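Local coordinates for amine oxidase (Emericella nidulans, PDB 3PGB), which probably catalyses the oxidative deamination of primary amines, using a bound copper ion and a topaquinone cofactor built into its own chain, at residues 97-102 against 137-142; 181-186 against 265-270; 131-136 against 146-151. All coordinates share one frame; numbering follows the deposited sequence.

In the fold
Contact 3 is buried and contacts 1 and 2 lie nearer the surface, where a glycan reaches both. Contacts 1 and 3 share strand 131-138: in 131-136 against 146-151 it is paired in beta register, with apolar side chains on one face and mostly polar ones (H133, R135, D148, beside L150) on the other, whereas beyond N138 the chain turns away, tied to 97-102 by two hydrogen bonds and a water, with sugars packed alongside. Contact 2 has no strand pairing and depends on a salt bridge between loops. Its centre lies about 12 Å from that of contact 1, and E99 joins them, OE1 to E185 N and OE2 to T186 OG1.

Contact 1 (97-102 against 137-142); sequences AGEWDN and NNRATT. With NAG (2-acetamido-2-deoxy-beta-D-glucopyranose), chain B; BMA (beta-D-mannopyranose), chain C; NAG (2-acetamido-2-deoxy-beta-D-glucopyranose), chain D; MAN (alpha-D-mannopyranose), chain E.
The indole of W100 meets T142 CG2 at its edge, 4.2 Å from W100 CZ3, and MAN O4 near the ring plane, 3.3 Å from W100 CH2. BMA O2 sits over the centre of one face, 3.2 Å above the ring plane, and R267 adds a cation-pi contact. The second flat group, the guanidinium of R139, has E99 CA over the centre of one face and N137 ND2 over the opposite face, offset toward the rim. A bend at chi3 (-80°) turns R139 NE back beside E99 O. R139 NH1 bonds to P182 O and, at 2.8 Å, to a water that weakly reaches E99 OE1, itself hydrogen-bonded to E185 N.

Hydrogen bonds join the two segments. R139 N donates to D101 O at 2.9 Å, and A140 N to N102 OD1 at 3.3 Å, tilted 34° from the amide carbonyl plane; N102 ND2 bonds to N90 O. The D101 carboxylate is shared: OD2 accepts from G98 N at 2.8 Å, OD1 from O6 of the chain D NAG at 2.7 Å. An inverse gamma turn centred on A140, with a weak T141 N to R139 O bond, bends the chain away.

The loop following helix 73-84 enters strand 102-110, whose N102 forms an antiparallel non-hydrogen-bonded pair with N138 at the end of strand 131-138; N138 in turn pairs through its backbone with Y145 of strand 145-152.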
loop_
_atom_site.group_PDB
_atom_site.type_symbol
_atom_site.label_atom_id
_atom_site.label_comp_id
_atom_site.label_asym_id
_atom_site.label_seq_id
_atom_site.Cartn_x
_atom_site.Cartn_y
_atom_site.Cartn_z
ATOM N N ALA A 97 -44.099 19.241 10.341
ATOM C CA ALA A 97 -43.116 20.250 10.748
ATOM C C ALA A 97 -42.675 21.151 9.602
ATOM O O ALA A 97 -42.668 20.747 8.442
ATOM C CB ALA A 97 -41.897 19.582 11.381
ATOM N N GLY A 98 -42.316 22.382 9.950
ATOM C CA GLY A 98 -41.689 23.321 9.025
ATOM C C GLY A 98 -40.355 23.731 9.617
ATOM O O GLY A 98 -39.586 22.878 10.076
ATOM N N GLU A 99 -40.090 25.036 9.645
ATOM C CA GLU A 99 -38.838 25.557 10.202
ATOM C C GLU A 99 -38.928 26.086 11.639
ATOM O O GLU A 99 -37.912 26.467 12.207
ATOM C CB GLU A 99 -38.306 26.673 9.310
ATOM C CG GLU A 99 -37.991 26.229 7.905
ATOM C CD GLU A 99 -37.206 27.266 7.137
ATOM O OE1 GLU A 99 -36.341 26.863 6.335
ATOM O OE2 GLU A 99 -37.444 28.475 7.341
ATOM N N TRP A 100 -40.118 26.113 12.232
ATOM C CA TRP A 100 -40.291 26.745 13.548
ATOM C C TRP A 100 -40.907 25.808 14.586
ATOM O O TRP A 100 -41.613 26.246 15.498
ATOM C CB TRP A 100 -41.114 28.033 13.404
ATOM C CG TRP A 100 -40.339 29.148 12.751
ATOM C CD1 TRP A 100 -40.164 29.353 11.414
ATOM C CD2 TRP A 100 -39.630 30.200 13.415
ATOM N NE1 TRP A 100 -39.392 30.471 11.204
ATOM C CE2 TRP A 100 -39.052 31.009 12.417
ATOM C CE3 TRP A 100 -39.431 30.538 14.758
ATOM C CZ2 TRP A 100 -38.284 32.133 12.718
ATOM C CZ3 TRP A 100 -38.667 31.658 15.057
ATOM C CH2 TRP A 100 -38.106 32.442 14.043
ATOM N N ASP A 101 -40.612 24.520 14.447
ATOM C CA ASP A 101 -41.168 23.484 15.305
ATOM C C ASP A 101 -40.039 22.784 16.051
ATOM O O ASP A 101 -38.867 23.107 15.863
ATOM C CB ASP A 101 -41.949 22.481 14.453
ATOM C CG ASP A 101 -43.146 23.114 13.743
ATOM O OD1 ASP A 101 -44.040 23.643 14.431
ATOM O OD2 ASP A 101 -43.205 23.082 12.495
ATOM N N ASN A 102 -40.394 21.840 16.915
ATOM C CA ASN A 102 -39.412 20.973 17.565
ATOM C C ASN A 102 -39.544 19.563 16.999
ATOM O O ASN A 102 -40.618 18.954 17.073
ATOM C CB ASN A 102 -39.624 20.945 19.077
ATOM C CG ASN A 102 -39.572 22.324 19.703
ATOM O OD1 ASN A 102 -38.777 23.174 19.302
ATOM N ND2 ASN A 102 -40.420 22.550 20.695
ATOM N N ASN A 137 -34.111 18.609 17.372
ATOM C CA ASN A 137 -33.878 19.874 16.688
ATOM C C ASN A 137 -34.946 20.841 17.158
ATOM O O ASN A 137 -36.088 20.785 16.709
ATOM C CB ASN A 137 -33.930 19.686 15.170
ATOM C CG ASN A 137 -33.400 20.892 14.403
ATOM O OD1 ASN A 137 -33.039 21.917 14.992
ATOM N ND2 ASN A 137 -33.349 20.774 13.080
ATOM N N ASN A 138 -34.585 21.701 18.100
ATOM C CA ASN A 138 -35.525 22.673 18.660
ATOM C C ASN A 138 -35.497 23.981 17.889
ATOM O O ASN A 138 -34.587 24.776 18.070
ATOM C CB ASN A 138 -35.203 22.939 20.129
ATOM C CG ASN A 138 -35.524 21.764 21.009
ATOM O OD1 ASN A 138 -36.645 21.269 20.998
ATOM N ND2 ASN A 138 -34.545 21.310 21.785
ATOM N N ARG A 139 -36.491 24.192 17.029
ATOM C CA ARG A 139 -36.579 25.417 16.236
ATOM C C ARG A 139 -37.818 26.268 16.549
ATOM O O ARG A 139 -38.138 27.200 15.814
ATOM C CB ARG A 139 -36.509 25.085 14.745
ATOM C CG ARG A 139 -35.179 24.486 14.323
ATOM C CD ARG A 139 -35.053 24.409 12.813
ATOM N NE ARG A 139 -35.769 23.270 12.254
ATOM C CZ ARG A 139 -35.770 22.947 10.966
ATOM N NH1 ARG A 139 -35.093 23.683 10.089
ATOM N NH2 ARG A 139 -36.447 21.885 10.550
ATOM N N ALA A 140 -38.492 25.968 17.656
ATOM C CA ALA A 140 -39.580 26.813 18.154
ATOM C C ALA A 140 -38.997 27.899 19.049
ATOM O O ALA A 140 -39.291 27.959 20.242
ATOM C CB ALA A 140 -40.583 25.970 18.924
ATOM N N THR A 141 -38.167 28.757 18.465
ATOM C CA THR A 141 -37.343 29.690 19.230
ATOM C C THR A 141 -36.474 30.526 18.279
ATOM O O THR A 141 -36.146 30.082 17.181
ATOM C CB THR A 141 -36.434 28.920 20.229
ATOM O OG1 THR A 141 -35.458 29.800 20.802
ATOM C CG2 THR A 141 -35.724 27.757 19.530
ATOM N N THR A 142 -36.108 31.736 18.697
ATOM C CA THR A 142 -35.167 32.551 17.933
ATOM C C THR A 142 -33.712 32.201 18.271
ATOM O O THR A 142 -32.795 32.709 17.639
ATOM C CB THR A 142 -35.418 34.062 18.135
ATOM O OG1 THR A 142 -35.349 34.395 19.529
ATOM C CG2 THR A 142 -36.789 34.455 17.572
HETATM C C1 NAG B . -44.639 27.859 17.278
HETATM C C2 NAG B . -45.540 28.362 16.160
HETATM C C3 NAG B . -44.714 29.068 15.100
HETATM C C4 NAG B . -43.882 30.150 15.776
HETATM C C5 NAG B . -43.055 29.558 16.915
HETATM C C6 NAG B . -42.237 30.621 17.644
HETATM C C7 NAG B . -47.548 26.975 15.984
HETATM C C8 NAG B . -48.214 25.819 15.289
HETATM N N2 NAG B . -46.308 27.274 15.579
HETATM O O3 NAG B . -45.575 29.649 14.150
HETATM O O4 NAG B . -43.058 30.780 14.818
HETATM O O5 NAG B . -43.932 28.941 17.835
HETATM O O6 NAG B . -41.367 30.006 18.571
HETATM O O7 NAG B . -48.143 27.590 16.878
HETATM C C1 BMA C . -43.474 32.138 14.604
HETATM C C2 BMA C . -42.395 32.838 13.794
HETATM C C3 BMA C . -42.806 34.258 13.438
HETATM C C4 BMA C . -44.207 34.268 12.821
HETATM C C5 BMA C . -45.169 33.547 13.772
HETATM C C6 BMA C . -46.629 33.562 13.305
HETATM O O2 BMA C . -42.163 32.111 12.606
HETATM O O3 BMA C . -41.845 34.712 12.516
HETATM O O4 BMA C . -44.641 35.591 12.594
HETATM O O5 BMA C . -44.711 32.216 13.925
HETATM O O6 BMA C . -46.854 32.621 12.275
HETATM C C1 NAG D . -44.734 24.148 20.971
HETATM C C2 NAG D . -44.537 25.580 21.456
HETATM C C3 NAG D . -45.197 26.589 20.531
HETATM C C4 NAG D . -44.736 26.343 19.100
HETATM C C5 NAG D . -44.980 24.885 18.714
HETATM C C6 NAG D . -44.446 24.603 17.313
HETATM C C7 NAG D . -44.375 26.200 23.812
HETATM C C8 NAG D . -45.083 26.235 25.133
HETATM N N2 NAG D . -45.072 25.695 22.797
HETATM O O3 NAG D . -44.833 27.889 20.937
HETATM O O4 NAG D . -45.465 27.194 18.245
HETATM O O5 NAG D . -44.332 24.022 19.626
HETATM O O6 NAG D . -44.426 23.223 17.047
HETATM O O7 NAG D . -43.225 26.633 23.716
HETATM C C1 MAN E . -41.567 36.119 12.600
HETATM C C2 MAN E . -40.583 36.392 11.471
HETATM C C3 MAN E . -39.243 35.741 11.817
HETATM C C4 MAN E . -38.761 36.259 13.162
HETATM C C5 MAN E . -39.809 35.982 14.233
HETATM C C6 MAN E . -39.355 36.575 15.564
HETATM O O2 MAN E . -40.463 37.781 11.266
HETATM O O3 MAN E . -38.276 35.969 10.815
HETATM O O4 MAN E . -37.553 35.625 13.501
HETATM O O5 MAN E . -41.050 36.547 13.853
HETATM O O6 MAN E . -40.343 36.424 16.556
HETATM O O HOH W 1 -35.389 23.814 7.327
#

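Contact 2 (181-186 against 265-270); sequences EPDGET and TGRDPS. With MAN (alpha-D-mannopyranose), chain E.
D183 OD1 is gripped by two nitrogens of R267, NE at 3.2 Å and NH2 at 3.1 Å, in a side-on salt bridge that converges on one oxygen. Both donors come from the same face of the carboxylate: NE on the syn side, 22° out of plane, and NH2 from above it, 42° out. The carboxylate therefore does not lie flat with its partner, although OD1 stays almost in the guanidinium plane. A turn at chi3 (65°) swings R267 NE toward D183, and P182 CB lies over one guanidinium face, 3.8 Å above the plane and offset toward the rim.

D183 OD2 receives a weak bond from R267 NE and accepts from a water at 2.6 Å; the same water donates to G266 O at 2.8 Å, so the second loop is held through backbone as well as side chain.

The two loops extend from successive antiparallel sheets. One follows strand 176-178 and leads into helix 186-198, and the other links strands 255-263 and 273-279, consistent with a junction between the two small domains that precede the catalytic domain in copper amine oxidases. R267 extends the junction to two more pieces of chain, since NH2 also bonds to E99 O and NH1 to the carbonyls of R139 and T141.

Farther along, T186 CG2 touches P269 CG at 3.7 Å, the side chains crossing at about a right angle, while T186 OG1 turns to E99. On the glycan side, R267 O accepts from MAN O3 at 2.6 Å and more weakly from MAN O4.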
loop_
_atom_site.group_PDB
_atom_site.type_symbol
_atom_site.label_atom_id
_atom_site.label_comp_id
_atom_site.label_asym_id
_atom_site.label_seq_id
_atom_site.Cartn_x
_atom_site.Cartn_y
_atom_site.Cartn_z
ATOM N N GLU A 181 -27.933 26.601 11.149
ATOM C CA GLU A 181 -28.687 26.630 9.892
ATOM C C GLU A 181 -30.154 26.243 10.095
ATOM O O GLU A 181 -30.612 25.236 9.559
ATOM C CB GLU A 181 -28.037 25.704 8.858
ATOM C CG GLU A 181 -26.592 26.081 8.532
ATOM C CD GLU A 181 -26.117 25.531 7.194
ATOM O OE1 GLU A 181 -25.133 24.760 7.190
ATOM O OE2 GLU A 181 -26.724 25.877 6.153
ATOM N N PRO A 182 -30.902 27.056 10.862
ATOM C CA PRO A 182 -32.295 26.742 11.166
ATOM C C PRO A 182 -33.289 27.163 10.092
ATOM O O PRO A 182 -34.449 26.751 10.149
ATOM C CB PRO A 182 -32.553 27.552 12.432
ATOM C CG PRO A 182 -31.705 28.752 12.269
ATOM C CD PRO A 182 -30.492 28.330 11.478
ATOM N N ASP A 183 -32.851 27.974 9.133
ATOM C CA ASP A 183 -33.760 28.559 8.143
ATOM C C ASP A 183 -33.413 28.131 6.718
ATOM O O ASP A 183 -33.358 28.955 5.812
ATOM C CB ASP A 183 -33.725 30.086 8.256
ATOM C CG ASP A 183 -34.127 30.573 9.629
ATOM O OD1 ASP A 183 -35.306 30.406 10.002
ATOM O OD2 ASP A 183 -33.259 31.125 10.338
ATOM N N GLY A 184 -33.205 26.835 6.527
ATOM C CA GLY A 184 -32.789 26.290 5.234
ATOM C C GLY A 184 -33.622 26.743 4.048
ATOM O O GLY A 184 -33.078 27.033 2.989
ATOM N N GLU A 185 -34.940 26.802 4.219
ATOM C CA GLU A 185 -35.835 27.271 3.156
ATOM C C GLU A 185 -35.846 28.799 3.070
ATOM O O GLU A 185 -35.612 29.351 1.999
ATOM C CB GLU A 185 -37.262 26.738 3.357
ATOM N N THR A 186 -36.101 29.479 4.187
ATOM C CA THR A 186 -36.192 30.950 4.189
ATOM C C THR A 186 -34.937 31.630 3.627
ATOM O O THR A 186 -35.037 32.638 2.931
ATOM C CB THR A 186 -36.476 31.531 5.598
ATOM O OG1 THR A 186 -37.594 30.857 6.187
ATOM C CG2 THR A 186 -36.783 33.021 5.512
ATOM N N THR A 265 -27.088 36.568 10.396
ATOM C CA THR A 265 -27.221 36.447 11.843
ATOM C C THR A 265 -28.675 36.664 12.249
ATOM O O THR A 265 -29.321 37.622 11.807
ATOM C CB THR A 265 -26.327 37.460 12.590
ATOM O OG1 THR A 265 -25.026 37.497 11.988
ATOM C CG2 THR A 265 -26.193 37.079 14.063
ATOM N N GLY A 266 -29.185 35.760 13.083
ATOM C CA GLY A 266 -30.578 35.799 13.513
ATOM C C GLY A 266 -31.497 35.155 12.500
ATOM O O GLY A 266 -31.063 34.767 11.412
ATOM N N ARG A 267 -32.774 35.049 12.866
ATOM C CA ARG A 267 -33.791 34.400 12.033
ATOM C C ARG A 267 -34.782 35.384 11.399
ATOM O O ARG A 267 -35.837 34.968 10.913
ATOM C CB ARG A 267 -34.581 33.389 12.863
ATOM C CG ARG A 267 -33.742 32.405 13.658
ATOM C CD ARG A 267 -34.615 31.301 14.225
ATOM N NE ARG A 267 -35.194 30.479 13.165
ATOM C CZ ARG A 267 -35.997 29.434 13.354
ATOM N NH1 ARG A 267 -36.341 29.045 14.574
ATOM N NH2 ARG A 267 -36.456 28.767 12.305
ATOM N N ASP A 268 -34.448 36.675 11.410
ATOM C CA ASP A 268 -35.259 37.711 10.760
ATOM C C ASP A 268 -34.544 38.141 9.481
ATOM O O ASP A 268 -33.492 38.779 9.554
ATOM C CB ASP A 268 -35.446 38.910 11.697
ATOM C CG ASP A 268 -36.494 39.908 11.193
ATOM O OD1 ASP A 268 -36.719 40.925 11.881
ATOM O OD2 ASP A 268 -37.096 39.684 10.118
ATOM N N PRO A 269 -35.093 37.783 8.304
ATOM C CA PRO A 269 -34.407 38.136 7.048
ATOM C C PRO A 269 -34.320 39.638 6.745
ATOM O O PRO A 269 -33.518 40.034 5.902
ATOM C CB PRO A 269 -35.239 37.425 5.964
ATOM C CG PRO A 269 -36.069 36.421 6.684
ATOM C CD PRO A 269 -36.298 36.969 8.057
ATOM N N SER A 270 -35.131 40.459 7.411
ATOM C CA SER A 270 -35.072 41.913 7.219
ATOM C C SER A 270 -33.855 42.532 7.925
ATOM O O SER A 270 -33.529 43.692 7.684
ATOM C CB SER A 270 -36.383 42.596 7.668
ATOM O OG SER A 270 -36.425 42.800 9.073
HETATM C C1 MAN E . -41.567 36.119 12.600
HETATM C C2 MAN E . -40.583 36.392 11.471
HETATM C C3 MAN E . -39.243 35.741 11.817
HETATM C C4 MAN E . -38.761 36.259 13.162
HETATM C C5 MAN E . -39.809 35.982 14.233
HETATM C C6 MAN E . -39.355 36.575 15.564
HETATM O O2 MAN E . -40.463 37.781 11.266
HETATM O O3 MAN E . -38.276 35.969 10.815
HETATM O O4 MAN E . -37.553 35.625 13.501
HETATM O O5 MAN E . -41.050 36.547 13.853
HETATM O O6 MAN E . -40.343 36.424 16.556
HETATM O O HOH W 2 -30.817 32.028 10.693
#

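Contact 3 (131-136 against 146-151); sequences HAHVRL and FADILV
H133 NE2 donates to D148 OD2 at 2.8 Å, joining the strands of a beta hairpin, 131-138 and 145-152. The carboxylate oxygen lies near the imidazole plane, but the nitrogen stands 36° out of the carboxylate plane. R135 lies alongside D148 and brings NE to 3.5 Å from the same OD2 in a salt bridge; OD2 lies at the guanidinium edge although the two planes are 81° apart.

Backbone bonds in antiparallel register hold these side chains in place, with A132-V151, V134-I149 and L136-A147 as hydrogen-bonded pairs. Their side chains form the other, apolar face: V134 CG2 meets V151 CG2 at 3.8 Å, and L136 CD1 meets I149 CD1 at 3.8 Å. There I149 CG1 sits between its own backbone N and carbonyl carbon (chi1 63°), which sets it 3.7 Å from V134 CB. Helix 73-84 packs against V134 and V151.

A second shell positions the H133, R135 and D148 side. These buried polar groups find partners in several parts of the chain: D148 OD1 is hydrogen-bonded to H660 NE2, R135 NH2 forms a salt bridge with D361 OD1, and H133 ND1 is hydrogen-bonded to E108 OE2.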
loop_
_atom_site.group_PDB
_atom_site.type_symbol
_atom_site.label_atom_id
_atom_site.label_comp_id
_atom_site.label_asym_id
_atom_site.label_seq_id
_atom_site.Cartn_x
_atom_site.Cartn_y
_atom_site.Cartn_z
ATOM N N HIS A 131 -30.375 1.926 26.912
ATOM C CA HIS A 131 -30.930 3.281 26.884
ATOM C C HIS A 131 -30.836 3.815 25.469
ATOM O O HIS A 131 -29.921 3.455 24.724
ATOM C CB HIS A 131 -30.162 4.218 27.815
ATOM C CG HIS A 131 -30.048 3.715 29.216
ATOM N ND1 HIS A 131 -30.928 4.080 30.212
ATOM C CD2 HIS A 131 -29.156 2.872 29.791
ATOM C CE1 HIS A 131 -30.584 3.480 31.338
ATOM N NE2 HIS A 131 -29.513 2.743 31.110
ATOM N N ALA A 132 -31.777 4.678 25.105
ATOM C CA ALA A 132 -31.741 5.343 23.810
ATOM C C ALA A 132 -31.009 6.679 23.934
ATOM O O ALA A 132 -31.091 7.353 24.959
ATOM C CB ALA A 132 -33.153 5.553 23.274
ATOM N N HIS A 133 -30.262 7.024 22.892
ATOM C CA HIS A 133 -29.725 8.363 22.711
ATOM C C HIS A 133 -30.648 9.064 21.718
ATOM O O HIS A 133 -30.901 8.550 20.627
ATOM C CB HIS A 133 -28.283 8.298 22.197
ATOM C CG HIS A 133 -27.735 9.619 21.750
ATOM N ND1 HIS A 133 -26.939 9.752 20.632
ATOM C CD2 HIS A 133 -27.876 10.866 22.261
ATOM C CE1 HIS A 133 -26.612 11.023 20.476
ATOM N NE2 HIS A 133 -27.166 11.720 21.451
ATOM N N VAL A 134 -31.185 10.214 22.114
ATOM C CA VAL A 134 -32.085 10.970 21.251
ATOM C C VAL A 134 -31.535 12.372 21.028
ATOM O O VAL A 134 -30.936 12.962 21.928
ATOM C CB VAL A 134 -33.509 11.034 21.838
ATOM C CG1 VAL A 134 -34.404 11.945 20.998
ATOM C CG2 VAL A 134 -34.107 9.642 21.921
ATOM N N ARG A 135 -31.714 12.876 19.809
ATOM C CA ARG A 135 -31.364 14.247 19.454
ATOM C C ARG A 135 -32.592 14.997 18.990
ATOM O O ARG A 135 -33.330 14.520 18.124
ATOM C CB ARG A 135 -30.345 14.286 18.325
ATOM C CG ARG A 135 -28.953 13.917 18.750
ATOM C CD ARG A 135 -27.900 14.629 17.920
ATOM N NE ARG A 135 -26.845 13.700 17.535
ATOM C CZ ARG A 135 -26.691 13.166 16.326
ATOM N NH1 ARG A 135 -27.504 13.473 15.315
ATOM N NH2 ARG A 135 -25.692 12.316 16.122
ATOM N N LEU A 136 -32.785 16.187 19.545
ATOM C CA LEU A 136 -33.915 17.021 19.188
ATOM C C LEU A 136 -33.424 18.255 18.456
ATOM O O LEU A 136 -32.430 18.860 18.851
ATOM C CB LEU A 136 -34.691 17.421 20.446
ATOM C CG LEU A 136 -35.167 16.256 21.319
ATOM C CD1 LEU A 136 -35.660 16.751 22.679
ATOM C CD2 LEU A 136 -36.242 15.459 20.598
ATOM N N PHE A 146 -29.706 22.153 19.035
ATOM C CA PHE A 146 -29.769 20.695 19.026
ATOM C C PHE A 146 -29.622 20.226 20.459
ATOM O O PHE A 146 -28.902 20.837 21.231
ATOM C CB PHE A 146 -28.660 20.102 18.153
ATOM C CG PHE A 146 -28.859 20.335 16.678
ATOM C CD1 PHE A 146 -29.878 19.690 15.996
ATOM C CD2 PHE A 146 -28.026 21.187 15.976
ATOM C CE1 PHE A 146 -30.071 19.898 14.643
ATOM C CE2 PHE A 146 -28.210 21.400 14.620
ATOM C CZ PHE A 146 -29.235 20.757 13.952
ATOM N N ALA A 147 -30.315 19.152 20.819
ATOM C CA ALA A 147 -30.314 18.671 22.195
ATOM C C ALA A 147 -30.074 17.161 22.275
ATOM O O ALA A 147 -30.924 16.375 21.860
ATOM C CB ALA A 147 -31.632 19.036 22.874
ATOM N N ASP A 148 -28.916 16.776 22.810
ATOM C CA ASP A 148 -28.622 15.379 23.119
ATOM C C ASP A 148 -29.244 14.998 24.468
ATOM O O ASP A 148 -28.943 15.619 25.493
ATOM C CB ASP A 148 -27.105 15.142 23.175
ATOM C CG ASP A 148 -26.441 15.225 21.812
ATOM O OD1 ASP A 148 -25.555 16.089 21.631
ATOM O OD2 ASP A 148 -26.783 14.418 20.922
ATOM N N ILE A 149 -30.098 13.974 24.467
ATOM C CA ILE A 149 -30.734 13.478 25.702
ATOM C C ILE A 149 -30.635 11.944 25.801
ATOM O O ILE A 149 -30.320 11.280 24.816
ATOM C CB ILE A 149 -32.224 13.933 25.803
ATOM C CG1 ILE A 149 -33.060 13.347 24.664
ATOM C CG2 ILE A 149 -32.322 15.443 25.755
ATOM C CD1 ILE A 149 -34.529 13.709 24.729
ATOM N N LEU A 150 -30.888 11.400 26.992
ATOM C CA LEU A 150 -30.952 9.947 27.203
ATOM C C LEU A 150 -32.373 9.533 27.545
ATOM O O LEU A 150 -32.977 10.102 28.457
ATOM C CB LEU A 150 -30.048 9.508 28.356
ATOM C CG LEU A 150 -28.614 9.057 28.082
ATOM C CD1 LEU A 150 -28.076 8.324 29.316
ATOM C CD2 LEU A 150 -28.508 8.171 26.850
ATOM N N VAL A 151 -32.898 8.536 26.834
ATOM C CA VAL A 151 -34.221 7.992 27.128
ATOM C C VAL A 151 -34.092 6.544 27.593
ATOM O O VAL A 151 -33.615 5.679 26.850
ATOM C CB VAL A 151 -35.148 8.067 25.910
ATOM C CG1 VAL A 151 -36.481 7.391 26.214
ATOM C CG2 VAL A 151 -35.357 9.524 25.496
#